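Side-chain contacts in iminosuccinate reductase (Paracoccus denitrificans, PDB 6RQA), which reduces iminosuccinate to L-aspartate with NADH, regenerating the amino donor of the beta-hydroxyaspartate cycle during glyoxylate assimilation: residues Asp263-Ser268 / Ile283-Val288; Phe47-Arg52 / Gly77-Ala82. One frame throughout, in Å; residues are numbered along the deposited sequence.

Contact 1. Residues Asp263-Ser268 / Ile283-Val288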
loop_
_atom_site.group_PDB
_atom_site.type_symbol
_atom_site.label_atom_id
_atom_site.label_comp_id
_atom_site.label_asym_id
_atom_site.label_seq_id
_atom_site.Cartn_x
_atom_site.Cartn_y
_atom_site.Cartn_z
ATOM N N ASP A 263 2.828 18.840 9.328
ATOM C CA ASP A 263 1.795 18.344 8.425
ATOM C C ASP A 263 0.977 17.223 9.055
ATOM O O ASP A 263 -0.255 17.225 8.956
ATOM C CB ASP A 263 2.429 17.865 7.115
ATOM C CG ASP A 263 3.676 17.025 7.337
ATOM O OD1 ASP A 263 3.896 16.560 8.476
ATOM O OD2 ASP A 263 4.444 16.838 6.369
ATOM N N GLU A 264 1.640 16.269 9.703
ATOM C CA GLU A 264 0.977 15.188 10.421
ATOM C C GLU A 264 1.608 15.084 11.801
ATOM O O GLU A 264 2.798 14.773 11.917
ATOM C CB GLU A 264 1.100 13.861 9.664
ATOM C CG GLU A 264 0.227 12.744 10.212
ATOM C CD GLU A 264 -1.252 12.994 9.985
ATOM O OE1 GLU A 264 -1.596 13.754 9.055
ATOM O OE2 GLU A 264 -2.074 12.432 10.739
ATOM N N VAL A 265 0.815 15.354 12.840
ATOM C CA VAL A 265 1.345 15.366 14.202
ATOM C C VAL A 265 1.813 13.978 14.615
ATOM O O VAL A 265 2.782 13.839 15.373
ATOM C CB VAL A 265 0.289 15.920 15.180
ATOM C CG1 VAL A 265 0.885 16.098 16.569
ATOM C CG2 VAL A 265 -0.279 17.236 14.662
ATOM N N ALA A 266 1.141 12.932 14.125
ATOM C CA ALA A 266 1.540 11.569 14.462
ATOM C C ALA A 266 2.923 11.242 13.910
ATOM O O ALA A 266 3.735 10.607 14.592
ATOM C CB ALA A 266 0.502 10.577 13.941
ATOM N N GLN A 267 3.209 11.669 12.678
ATOM C CA GLN A 267 4.520 11.411 12.092
ATOM C C GLN A 267 5.586 12.351 12.637
ATOM O O GLN A 267 6.756 11.965 12.729
ATOM C CB GLN A 267 4.451 11.530 10.568
ATOM C CG GLN A 267 3.433 10.606 9.914
ATOM C CD GLN A 267 3.423 10.724 8.402
ATOM O OE1 GLN A 267 4.375 11.222 7.801
ATOM N NE2 GLN A 267 2.341 10.270 7.779
ATOM N N SER A 268 5.205 13.578 13.004
ATOM C CA SER A 268 6.184 14.544 13.495
ATOM C C SER A 268 6.836 14.069 14.787
ATOM O O SER A 268 8.048 14.230 14.975
ATOM C CB SER A 268 5.520 15.904 13.701
ATOM O OG SER A 268 6.417 16.818 14.307
ATOM N N ILE A 283 9.232 18.456 25.069
ATOM C CA ILE A 283 7.925 18.878 24.582
ATOM C C ILE A 283 6.974 17.691 24.634
ATOM O O ILE A 283 7.385 16.537 24.770
ATOM C CB ILE A 283 7.981 19.439 23.144
ATOM C CG1 ILE A 283 8.509 18.374 22.181
ATOM C CG2 ILE A 283 8.835 20.699 23.085
ATOM C CD1 ILE A 283 8.443 18.775 20.728
ATOM N N ARG A 284 5.684 17.993 24.521
ATOM C CA ARG A 284 4.641 16.988 24.411
ATOM C C ARG A 284 3.906 17.175 23.090
ATOM O O ARG A 284 3.909 18.260 22.503
ATOM C CB ARG A 284 3.665 17.063 25.593
ATOM C CG ARG A 284 3.228 18.471 25.962
ATOM C CD ARG A 284 2.356 18.460 27.210
ATOM N NE ARG A 284 1.885 19.795 27.567
ATOM C CZ ARG A 284 2.528 20.622 28.387
ATOM N NH1 ARG A 284 2.023 21.818 28.655
ATOM N NH2 ARG A 284 3.675 20.251 28.939
ATOM N N GLU A 285 3.273 16.095 22.621
ATOM C CA GLU A 285 2.699 16.102 21.279
ATOM C C GLU A 285 1.563 17.107 21.130
ATOM O O GLU A 285 1.284 17.543 20.007
ATOM C CB GLU A 285 2.208 14.704 20.896
ATOM C CG GLU A 285 0.972 14.234 21.641
ATOM C CD GLU A 285 0.138 13.267 20.820
ATOM O OE1 GLU A 285 -0.079 13.541 19.620
ATOM O OE2 GLU A 285 -0.296 12.233 21.370
ATOM N N ASP A 286 1.017 17.575 22.247
ATOM C CA ASP A 286 -0.108 18.533 22.123
ATOM C C ASP A 286 0.446 19.929 21.897
ATOM O O ASP A 286 -0.299 20.811 21.576
ATOM C CB ASP A 286 -1.154 18.399 23.228
ATOM C CG ASP A 286 -0.590 18.188 24.609
ATOM O OD1 ASP A 286 -0.856 17.134 25.174
ATOM O OD2 ASP A 286 0.063 19.098 25.115
ATOM N N GLN A 287 1.736 20.090 22.083
ATOM C CA GLN A 287 2.393 21.353 21.776
ATOM C C GLN A 287 2.832 21.449 20.322
ATOM O O GLN A 287 3.455 22.446 19.941
ATOM C CB GLN A 287 3.602 21.557 22.694
ATOM C CG GLN A 287 3.247 21.729 24.160
ATOM C CD GLN A 287 4.473 21.820 25.046
ATOM O OE1 GLN A 287 5.543 21.323 24.697
ATOM N NE2 GLN A 287 4.323 22.462 26.199
ATOM N N VAL A 288 2.528 20.444 19.509
ATOM C CA VAL A 288 2.904 20.414 18.101
ATOM C C VAL A 288 1.679 20.812 17.288
ATOM O O VAL A 288 0.695 20.067 17.224
ATOM C CB VAL A 288 3.430 19.033 17.688
ATOM C CG1 VAL A 288 3.735 19.002 16.202
ATOM C CG2 VAL A 288 4.667 18.675 18.498
#
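At the edge of the parallel sheet of the NAD-binding, Rossmann-type domain, V265 in the first turn of helix 265-270 packs against V288 and E285 in the loop that enters edge strand 288-290. One methyl, V265 CG1, does most of the touching. It lies 4.0 Å from V288 CB and 3.8 Å from the backbone oxygen E285 O, and is put there by a torsion that sets CG1 anti to the backbone N (chi1 -173°). The other methyl, V265 CG2, rests 3.9 Å from V288 O, close to which CG1 also lies, so both branches face the V288 carbonyl. E285 O is also the acceptor for V288 N, the turn bond that closes the short 3-10 segment 285-287. The carboxylate end of E285 comes alongside the same valine, with OE1 4.1 Å from V265 CG1, a van der Waals touch without a hydrogen bond.

Helix 265-270 follows strand 259-262, the inner neighbour of strand 288-290, and V288 also leans on I260 and T262 of that strand. One helical turn beyond V265, S268 OG lies 3.9 Å from V288 CG1. Its polar partner is D311 OD2, a hydrogen bond at the end of strand 307-311, next to the NAD-binding G312; the S268 side chain itself stays about 10 Å from the bound dinucleotide.

Contact 2. Residues Phe47-Arg52 / Gly77-Ala82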
loop_
_atom_site.group_PDB
_atom_site.type_symbol
_atom_site.label_atom_id
_atom_site.label_comp_id
_atom_site.label_asym_id
_atom_site.label_seq_id
_atom_site.Cartn_x
_atom_site.Cartn_y
_atom_site.Cartn_z
ATOM N N PHE A 47 -3.216 21.294 2.637
ATOM C CA PHE A 47 -3.029 21.608 4.050
ATOM C C PHE A 47 -4.320 22.120 4.673
ATOM O O PHE A 47 -4.644 21.783 5.818
ATOM C CB PHE A 47 -1.907 22.633 4.219
ATOM C CG PHE A 47 -0.540 22.022 4.337
ATOM C CD1 PHE A 47 -0.129 21.447 5.526
ATOM C CD2 PHE A 47 0.340 22.032 3.266
ATOM C CE1 PHE A 47 1.127 20.886 5.646
ATOM C CE2 PHE A 47 1.601 21.473 3.381
ATOM C CZ PHE A 47 1.994 20.899 4.571
ATOM N N ALA A 48 -5.076 22.932 3.931
ATOM C CA ALA A 48 -6.343 23.437 4.448
ATOM C C ALA A 48 -7.374 22.320 4.574
ATOM O O ALA A 48 -8.137 22.279 5.548
ATOM C CB ALA A 48 -6.867 24.556 3.549
ATOM N N SER A 49 -7.412 21.404 3.604
ATOM C CA SER A 49 -8.368 20.302 3.662
ATOM C C SER A 49 -8.084 19.385 4.844
ATOM O O SER A 49 -9.015 18.869 5.474
ATOM C CB SER A 49 -8.344 19.515 2.353
ATOM O OG SER A 49 -8.697 20.337 1.255
ATOM N N MET A 50 -6.804 19.167 5.159
ATOM C CA MET A 50 -6.458 18.349 6.317
ATOM C C MET A 50 -6.863 19.031 7.617
ATOM O O MET A 50 -7.321 18.369 8.555
ATOM C CB MET A 50 -4.961 18.044 6.321
ATOM C CG MET A 50 -4.494 17.178 5.169
ATOM S SD MET A 50 -2.701 16.993 5.147
ATOM C CE MET A 50 -2.428 16.196 6.727
ATOM N N ALA A 51 -6.693 20.353 7.693
ATOM C CA ALA A 51 -7.087 21.079 8.895
ATOM C C ALA A 51 -8.599 21.075 9.070
ATOM O O ALA A 51 -9.099 20.950 10.192
ATOM C CB ALA A 51 -6.561 22.511 8.842
ATOM N N ARG A 52 -9.342 21.214 7.972
ATOM C CA ARG A 52 -10.797 21.173 8.013
ATOM C C ARG A 52 -11.346 19.755 8.060
ATOM O O ARG A 52 -12.569 19.584 8.012
ATOM C CB ARG A 52 -11.382 21.910 6.804
ATOM C CG ARG A 52 -11.017 23.386 6.730
ATOM C CD ARG A 52 -11.869 24.106 5.695
ATOM N NE ARG A 52 -11.068 24.725 4.643
ATOM C CZ ARG A 52 -10.680 25.995 4.647
ATOM N NH1 ARG A 52 -11.020 26.792 5.653
ATOM N NH2 ARG A 52 -9.954 26.473 3.646
ATOM N N GLY A 77 -4.129 7.914 0.865
ATOM C CA GLY A 77 -4.908 9.014 1.406
ATOM C C GLY A 77 -6.157 9.229 0.581
ATOM O O GLY A 77 -6.323 8.660 -0.504
ATOM N N PHE A 78 -7.039 10.070 1.117
ATOM C CA PHE A 78 -8.301 10.383 0.461
ATOM C C PHE A 78 -8.657 11.837 0.726
ATOM O O PHE A 78 -8.605 12.291 1.871
ATOM C CB PHE A 78 -9.423 9.460 0.948
ATOM C CG PHE A 78 -10.780 9.817 0.413
ATOM C CD1 PHE A 78 -10.983 9.987 -0.948
ATOM C CD2 PHE A 78 -11.859 9.968 1.270
ATOM C CE1 PHE A 78 -12.235 10.313 -1.441
ATOM C CE2 PHE A 78 -13.112 10.291 0.784
ATOM C CZ PHE A 78 -13.300 10.464 -0.573
ATOM N N ASP A 79 -9.012 12.556 -0.336
ATOM C CA ASP A 79 -9.429 13.953 -0.260
ATOM C C ASP A 79 -10.897 14.006 -0.665
ATOM O O ASP A 79 -11.220 14.043 -1.854
ATOM C CB ASP A 79 -8.560 14.831 -1.160
ATOM C CG ASP A 79 -8.778 16.321 -0.925
ATOM O OD1 ASP A 79 -9.906 16.725 -0.572
ATOM O OD2 ASP A 79 -7.810 17.093 -1.100
ATOM N N ALA A 80 -11.785 14.010 0.332
ATOM C CA ALA A 80 -13.216 14.063 0.055
ATOM C C ALA A 80 -13.633 15.383 -0.579
ATOM O O ALA A 80 -14.652 15.425 -1.276
ATOM C CB ALA A 80 -14.011 13.830 1.340
ATOM N N SER A 81 -12.873 16.455 -0.357
ATOM C CA SER A 81 -13.226 17.747 -0.934
ATOM C C SER A 81 -12.969 17.767 -2.436
ATOM O O SER A 81 -13.810 18.234 -3.214
ATOM C CB SER A 81 -12.442 18.859 -0.237
ATOM O OG SER A 81 -12.760 20.127 -0.783
ATOM N N ALA A 82 -11.815 17.260 -2.866
ATOM C CA ALA A 82 -11.444 17.238 -4.273
ATOM C C ALA A 82 -11.750 15.909 -4.949
ATOM O O ALA A 82 -11.555 15.792 -6.163
ATOM C CB ALA A 82 -9.955 17.564 -4.430
#
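D79, the last residue of strand 71-79, meets S49 on the final turns of helix 36-51 through the end of its side chain. Its CB is turned neither at the helix nor away from it; the side chain leans against A55 of the adjacent strand and reaches S49 only further out. CG stands anti to the backbone N (chi1 -169°), which carries the carboxylate over the start of the turn that follows the strand. There OD1 takes two backbone donors. A82 N approaches D79 OD1 at 3.0 Å on a fairly straight path (161°), from above the carboxylate plane, 65° out of it, and so forms an Asx motif; S81 N adds a weak, strongly bent bond to the same oxygen. OD2 faces the helix, but D79 OD2 and S49 OG are 4.1 Å apart, too far for a hydrogen bond. S49 OG instead bonds to A45 O one turn back in its own helix, and S49 OG lies 4.3 Å from S81 CB. With an alanine at D79, the N-H groups of S81 and A82 are likely to lose this acceptor, leaving the turn beside S49 freer to shift. The meeting is thus light, between a helix end and a strand end, with no bond crossing it. Helix 36-51 sits here beside strands 55-64 and 71-79, the antiparallel pair at one margin of the mixed sheet within this chain, while F78, adjacent to D79, packs on I65 of the second subunit.

Overall arrangement
Contact 2 is completed first along the chain and contact 1 follows, in series, with centres 19 Å apart. They belong to different sheets: contact 2 joins helix 36-51 to one margin, within this chain, of the mixed sheet, contact 1 joins helix 265-270 to the edge of the parallel, NAD-binding sheet. The segments 47-52 and 263-268 nevertheless touch, since M50 and the ring of F47 pack on D263, with M50 also reaching E264. Helix 36-51 therefore lies between the mixed sheet and the NAD-binding domain. D263 in turn hydrogen-bonds T313 and G314, tying this junction to the loop next to the NAD-binding G312, consistent with a place at the domain interface close to the cofactor site.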